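Local coordinates for protein of Unknown Function (DUF1696) with Pleckstrin-homology Domains (Shewanella loihica PV-4, PDB 3DCX) that is of unknown function but belongs to the bacterial pleckstrin-homology domain family, whose fold it forms in an assembly of several copies, at residues G17-D22 and N41-L46; F37-K42 and V62-I67. All coordinates share one frame; numbering follows the deposited sequence.

Contact 1. Residues G17-D22 and N41-L46; sequences GPIMGD and NKRLIL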
loop_
_atom_site.group_PDB
_atom_site.type_symbol
_atom_site.label_atom_id
_atom_site.label_comp_id
_atom_site.label_asym_id
_atom_site.label_seq_id
_atom_site.Cartn_x
_atom_site.Cartn_y
_atom_site.Cartn_z
ATOM N N GLY A 17 -15.496 13.999 20.644
ATOM C CA GLY A 17 -15.460 12.747 21.368
ATOM C C GLY A 17 -16.240 11.607 20.743
ATOM O O GLY A 17 -15.718 10.506 20.637
ATOM N N PRO A 18 -17.509 11.850 20.354
ATOM C CA PRO A 18 -18.306 10.786 19.750
ATOM C C PRO A 18 -17.754 10.130 18.475
ATOM O O PRO A 18 -18.135 9.008 18.203
ATOM C CB PRO A 18 -19.630 11.490 19.443
ATOM C CG PRO A 18 -19.702 12.573 20.434
ATOM C CD PRO A 18 -18.309 13.073 20.518
ATOM N N ILE A 19 -16.911 10.813 17.696
ATOM C CA ILE A 19 -16.330 10.230 16.450
ATOM C C ILE A 19 -14.832 9.895 16.618
ATOM O O ILE A 19 -14.165 9.416 15.698
ATOM C CB ILE A 19 -16.621 11.105 15.206
ATOM C CG1 ILE A 19 -16.087 12.529 15.289
ATOM C CG2 ILE A 19 -18.165 11.254 15.019
ATOM C CD1 ILE A 19 -14.576 12.718 15.153
HETATM N N MSE A 20 -14.317 10.141 17.810
HETATM C CA MSE A 20 -12.938 9.825 18.143
HETATM C C MSE A 20 -12.788 8.375 18.563
HETATM O O MSE A 20 -13.730 7.767 19.102
HETATM C CB MSE A 20 -12.446 10.749 19.257
HETATM C CG MSE A 20 -12.095 12.143 18.757
HETATM SE SE MSE A 20 -11.662 13.334 20.228
HETATM C CE MSE A 20 -9.912 12.507 20.793
ATOM N N GLY A 21 -11.599 7.818 18.338
ATOM C CA GLY A 21 -11.277 6.476 18.821
ATOM C C GLY A 21 -11.191 6.464 20.341
ATOM O O GLY A 21 -10.912 7.496 20.948
ATOM N N ASP A 22 -11.414 5.296 20.947
ATOM C CA ASP A 22 -11.367 5.123 22.403
ATOM C C ASP A 22 -10.044 5.620 23.010
ATOM O O ASP A 22 -10.051 6.251 24.052
ATOM C CB ASP A 22 -11.547 3.649 22.811
ATOM C CG ASP A 22 -12.929 3.080 22.481
ATOM O OD1 ASP A 22 -13.877 3.836 22.197
ATOM O OD2 ASP A 22 -13.048 1.830 22.489
ATOM N N ASN A 41 -3.415 12.155 17.979
ATOM C CA ASN A 41 -2.274 11.236 18.003
ATOM C C ASN A 41 -2.343 10.090 16.957
ATOM O O ASN A 41 -1.421 9.294 16.867
ATOM C CB ASN A 41 -2.017 10.686 19.410
ATOM C CG ASN A 41 -3.145 9.884 19.952
ATOM O OD1 ASN A 41 -4.282 9.945 19.479
ATOM N ND2 ASN A 41 -2.845 9.118 20.978
ATOM N N LYS A 42 -3.424 10.024 16.184
ATOM C CA LYS A 42 -3.673 8.955 15.201
ATOM C C LYS A 42 -3.902 9.448 13.767
ATOM O O LYS A 42 -3.733 8.696 12.808
ATOM C CB LYS A 42 -4.920 8.196 15.602
ATOM C CG LYS A 42 -4.934 7.653 17.000
ATOM C CD LYS A 42 -4.135 6.408 17.125
ATOM C CE LYS A 42 -4.414 5.732 18.453
ATOM N NZ LYS A 42 -3.186 5.093 18.937
ATOM N N ARG A 43 -4.350 10.683 13.624
ATOM C CA ARG A 43 -4.745 11.191 12.309
ATOM C C ARG A 43 -4.832 12.695 12.293
ATOM O O ARG A 43 -4.892 13.341 13.327
ATOM C CB ARG A 43 -6.135 10.632 11.920
ATOM C CG ARG A 43 -7.206 10.949 12.960
ATOM C CD ARG A 43 -8.657 10.668 12.527
ATOM N NE ARG A 43 -9.457 10.420 13.739
ATOM C CZ ARG A 43 -10.736 10.066 13.765
ATOM N NH1 ARG A 43 -11.454 9.949 12.646
ATOM N NH2 ARG A 43 -11.319 9.828 14.935
ATOM N N LEU A 44 -4.910 13.250 11.092
ATOM C CA LEU A 44 -5.440 14.582 10.920
ATOM C C LEU A 44 -6.927 14.435 10.641
ATOM O O LEU A 44 -7.343 13.499 9.939
ATOM C CB LEU A 44 -4.788 15.290 9.754
ATOM C CG LEU A 44 -3.269 15.189 9.635
ATOM C CD1 LEU A 44 -2.858 15.781 8.288
ATOM C CD2 LEU A 44 -2.555 15.874 10.784
ATOM N N ILE A 45 -7.718 15.345 11.205
ATOM C CA ILE A 45 -9.111 15.532 10.845
ATOM C C ILE A 45 -9.232 16.901 10.166
ATOM O O ILE A 45 -8.879 17.951 10.741
ATOM C CB ILE A 45 -10.061 15.394 12.050
ATOM C CG1 ILE A 45 -9.801 14.081 12.783
ATOM C CG2 ILE A 45 -11.567 15.426 11.581
ATOM C CD1 ILE A 45 -10.519 13.968 14.158
ATOM N N LEU A 46 -9.679 16.894 8.915
ATOM C CA LEU A 46 -9.857 18.122 8.186
ATOM C C LEU A 46 -11.355 18.362 8.095
ATOM O O LEU A 46 -12.084 17.581 7.484
ATOM C CB LEU A 46 -9.206 18.060 6.798
ATOM C CG LEU A 46 -7.809 17.443 6.639
ATOM C CD1 LEU A 46 -7.231 17.892 5.318
ATOM C CD2 LEU A 46 -6.878 17.800 7.775
HETATM O O HOH W 1 -14.097 8.838 13.136
#
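In this bacterial pleckstrin-homology domain, Arg43 at the start of strand 43-50 reaches across to Ile19 and Met20, in the loop that follows helix 9-16. The link is made by the guanidinium group. Arg43 NH2 donates a hydrogen bond to Ile19 O, 3.0 Å away, with an N-H...O angle of 158°. The acceptor lies almost in the guanidinium plane. The donor is tilted 26° from the plane of the Ile19 carbonyl. A water supports the same link: it donates to Ile19 O at 2.6 Å and accepts from Arg43 NH1 at 2.9 Å. Ile19 O is thus gripped by two donors, and the water bridges it to NH1 of the same arginine. Met20 CA also lies at the guanidinium edge, 3.6 Å from Arg43 NH2. Met20 is a selenomethionine.

The Arg43 chain is extended from CG to NE, and the guanidinium lies at its end beside the loop. Ile45 comes from the same strand and places CD1 over one guanidinium face, offset toward the rim. Ile45 CD1 also meets Ile19 CD1 at 4.4 Å, a loose apolar contact beside the polar one.

Glu24 forms a salt bridge with Arg43 NH2 through OE1, which also accepts from Gly21 N, and Ser61 binds Arg43 NH1. Lys110 of the second subunit bonds to Met20 O. Strand 43-50 runs between strands 35-40 and 56-63, so the contact joins the loop before strand 26-32 to the start of an inner strand of the sheet.

Contact 2. Residues F37-K42 and V62-I67; sequences FVFTNK and VPYKAI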
loop_
_atom_site.group_PDB
_atom_site.type_symbol
_atom_site.label_atom_id
_atom_site.label_comp_id
_atom_site.label_asym_id
_atom_site.label_seq_id
_atom_site.Cartn_x
_atom_site.Cartn_y
_atom_site.Cartn_z
ATOM N N PHE A 37 -8.367 22.325 11.119
ATOM C CA PHE A 37 -7.322 21.361 10.874
ATOM C C PHE A 37 -6.919 20.793 12.243
ATOM O O PHE A 37 -6.371 21.511 13.091
ATOM C CB PHE A 37 -6.171 22.095 10.214
ATOM C CG PHE A 37 -5.244 21.218 9.461
ATOM C CD1 PHE A 37 -4.287 20.490 10.108
ATOM C CD2 PHE A 37 -5.335 21.115 8.090
ATOM C CE1 PHE A 37 -3.408 19.673 9.398
ATOM C CE2 PHE A 37 -4.457 20.297 7.379
ATOM C CZ PHE A 37 -3.484 19.592 8.049
ATOM N N VAL A 38 -7.234 19.519 12.478
ATOM C CA VAL A 38 -7.066 18.940 13.807
ATOM C C VAL A 38 -5.992 17.865 13.756
ATOM O O VAL A 38 -6.018 17.010 12.871
ATOM C CB VAL A 38 -8.395 18.391 14.320
ATOM C CG1 VAL A 38 -8.240 17.762 15.730
ATOM C CG2 VAL A 38 -9.420 19.513 14.323
ATOM N N PHE A 39 -5.018 17.971 14.648
ATOM C CA PHE A 39 -4.006 16.925 14.819
ATOM C C PHE A 39 -4.359 16.107 16.023
ATOM O O PHE A 39 -4.380 16.624 17.140
ATOM C CB PHE A 39 -2.613 17.503 15.051
ATOM C CG PHE A 39 -2.096 18.308 13.922
ATOM C CD1 PHE A 39 -2.548 19.619 13.718
ATOM C CD2 PHE A 39 -1.131 17.786 13.071
ATOM C CE1 PHE A 39 -2.058 20.379 12.658
ATOM C CE2 PHE A 39 -0.630 18.537 12.007
ATOM C CZ PHE A 39 -1.087 19.825 11.802
ATOM N N THR A 40 -4.640 14.829 15.812
ATOM C CA THR A 40 -4.763 13.908 16.924
ATOM C C THR A 40 -3.463 13.094 17.048
ATOM O O THR A 40 -2.491 13.338 16.334
ATOM C CB THR A 40 -5.993 13.032 16.782
ATOM O OG1 THR A 40 -5.669 11.826 16.051
ATOM C CG2 THR A 40 -7.140 13.824 16.136
ATOM N N ASN A 41 -3.415 12.155 17.979
ATOM C CA ASN A 41 -2.274 11.236 18.003
ATOM C C ASN A 41 -2.343 10.090 16.957
ATOM O O ASN A 41 -1.421 9.294 16.867
ATOM C CB ASN A 41 -2.017 10.686 19.410
ATOM C CG ASN A 41 -3.145 9.884 19.952
ATOM O OD1 ASN A 41 -4.282 9.945 19.479
ATOM N ND2 ASN A 41 -2.845 9.118 20.978
ATOM N N LYS A 42 -3.424 10.024 16.184
ATOM C CA LYS A 42 -3.673 8.955 15.201
ATOM C C LYS A 42 -3.902 9.448 13.767
ATOM O O LYS A 42 -3.733 8.696 12.808
ATOM C CB LYS A 42 -4.920 8.196 15.602
ATOM C CG LYS A 42 -4.934 7.653 17.000
ATOM C CD LYS A 42 -4.135 6.408 17.125
ATOM C CE LYS A 42 -4.414 5.732 18.453
ATOM N NZ LYS A 42 -3.186 5.093 18.937
ATOM N N VAL A 62 -7.217 11.717 7.909
ATOM C CA VAL A 62 -5.973 11.277 7.310
ATOM C C VAL A 62 -5.087 10.666 8.384
ATOM O O VAL A 62 -4.422 11.411 9.117
ATOM C CB VAL A 62 -5.233 12.395 6.588
ATOM C CG1 VAL A 62 -4.089 11.766 5.752
ATOM C CG2 VAL A 62 -6.196 13.165 5.708
ATOM N N PRO A 63 -5.102 9.326 8.506
ATOM C CA PRO A 63 -4.188 8.700 9.451
ATOM C C PRO A 63 -2.765 9.034 9.052
ATOM O O PRO A 63 -2.462 9.182 7.862
ATOM C CB PRO A 63 -4.485 7.199 9.313
ATOM C CG PRO A 63 -5.849 7.134 8.690
ATOM C CD PRO A 63 -5.931 8.329 7.808
ATOM N N TYR A 64 -1.894 9.167 10.035
ATOM C CA TYR A 64 -0.525 9.551 9.754
ATOM C C TYR A 64 0.146 8.515 8.880
ATOM O O TYR A 64 0.973 8.851 8.049
ATOM C CB TYR A 64 0.247 9.765 11.044
ATOM C CG TYR A 64 -0.205 10.981 11.801
ATOM C CD1 TYR A 64 0.116 12.265 11.373
ATOM C CD2 TYR A 64 -0.946 10.848 12.956
ATOM C CE1 TYR A 64 -0.297 13.398 12.098
ATOM C CE2 TYR A 64 -1.381 11.971 13.675
ATOM C CZ TYR A 64 -1.057 13.238 13.248
ATOM O OH TYR A 64 -1.489 14.329 13.994
ATOM N N LYS A 65 -0.254 7.255 9.024
ATOM C CA LYS A 65 0.357 6.164 8.239
ATOM C C LYS A 65 0.048 6.254 6.738
ATOM O O LYS A 65 0.713 5.617 5.934
ATOM C CB LYS A 65 -0.007 4.797 8.828
ATOM C CG LYS A 65 -1.490 4.526 8.932
ATOM C CD LYS A 65 -1.875 3.674 10.155
ATOM C CE LYS A 65 -3.420 3.544 10.289
ATOM N NZ LYS A 65 -4.084 3.078 9.035
ATOM N N ALA A 66 -0.923 7.087 6.365
ATOM C CA ALA A 66 -1.270 7.329 4.947
ATOM C C ALA A 66 -0.425 8.438 4.325
ATOM O O ALA A 66 -0.456 8.652 3.106
ATOM C CB ALA A 66 -2.739 7.704 4.836
ATOM N N ILE A 67 0.282 9.194 5.160
ATOM C CA ILE A 67 1.125 10.289 4.687
ATOM C C ILE A 67 2.447 9.661 4.287
ATOM O O ILE A 67 3.272 9.311 5.137
ATOM C CB ILE A 67 1.349 11.383 5.759
ATOM C CG1 ILE A 67 0.031 11.960 6.261
ATOM C CG2 ILE A 67 2.161 12.491 5.195
ATOM C CD1 ILE A 67 0.183 12.844 7.479
#
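The turn between strands 35-40 and 43-50 is met here by Tyr64, the first residue of the short 3-10 segment after strand 56-63. Tyr64 OH donates a hydrogen bond to Thr40 O at 2.7 Å. The hydroxyl lies in the plane of that carbonyl, with a C=O...O angle of 149°. Thr40 O sits at the edge of the tyrosine ring, near its plane, and is 3.2 Å from Tyr64 CE2. The CD2-CE2 side of the ring faces the turn, with Tyr64 CD2 3.4 Å from Lys42 C. The Tyr64 side chain starts out toward 37-42, and its CG is set anti to the carbonyl carbon, beside the backbone N (chi1 -69°).

Phe39 packs against the same hydroxyl. Phe39 CB is 3.5 Å from Tyr64 OH, and the hydroxyl lies at the edge of the phenylalanine ring. The two side chains cross at about a right angle.

The turn itself is an ST turn, in which Thr40 OG1 accepts from Lys42 N at 2.9 Å. Glu24 also bonds to Thr40 OG1, and Arg43 N donates to it as well. Both Thr40 O and Lys42 O are met by residues 63-64. Lys42 O receives a weak hydrogen bond from Tyr64 N, 3.4 Å away. Pro63 CA makes a CH...O contact with Lys42 O, also at 3.4 Å.

In the pleckstrin-homology fold a C-terminal helix caps one end of the two-sheet barrel. Helix 105-116 is consistent with it: Phe115 meets the Tyr64 ring with the planes at about 35°, and Thr111 and Ile112 touch Phe39. A bound methylpentanediol, probably from the crystallisation liquor, lies about 4 Å from the Phe39 side chain.

Overall arrangement
From the N terminus, the chain passes helix 9-16 and enters 17-22, where contact 1 opens. It then runs through strands 26-32 and 35-40. Contact 2 opens on 37-42, before contact 1 closes at 41-46, so the two loops overlap and share Asn41 and Lys42. Strand 43-50 and strand 56-63 follow, and contact 2 closes at 62-67, where the chain leads into strand 67-73 of the second sheet. The contact centres are about 8 Å apart. Backbone pairing joins them directly: Leu44 pairs with Val62 and Ile45 with Val38. Together they tie the loop after helix 9-16, three neighbouring strands and the passage between the sheets.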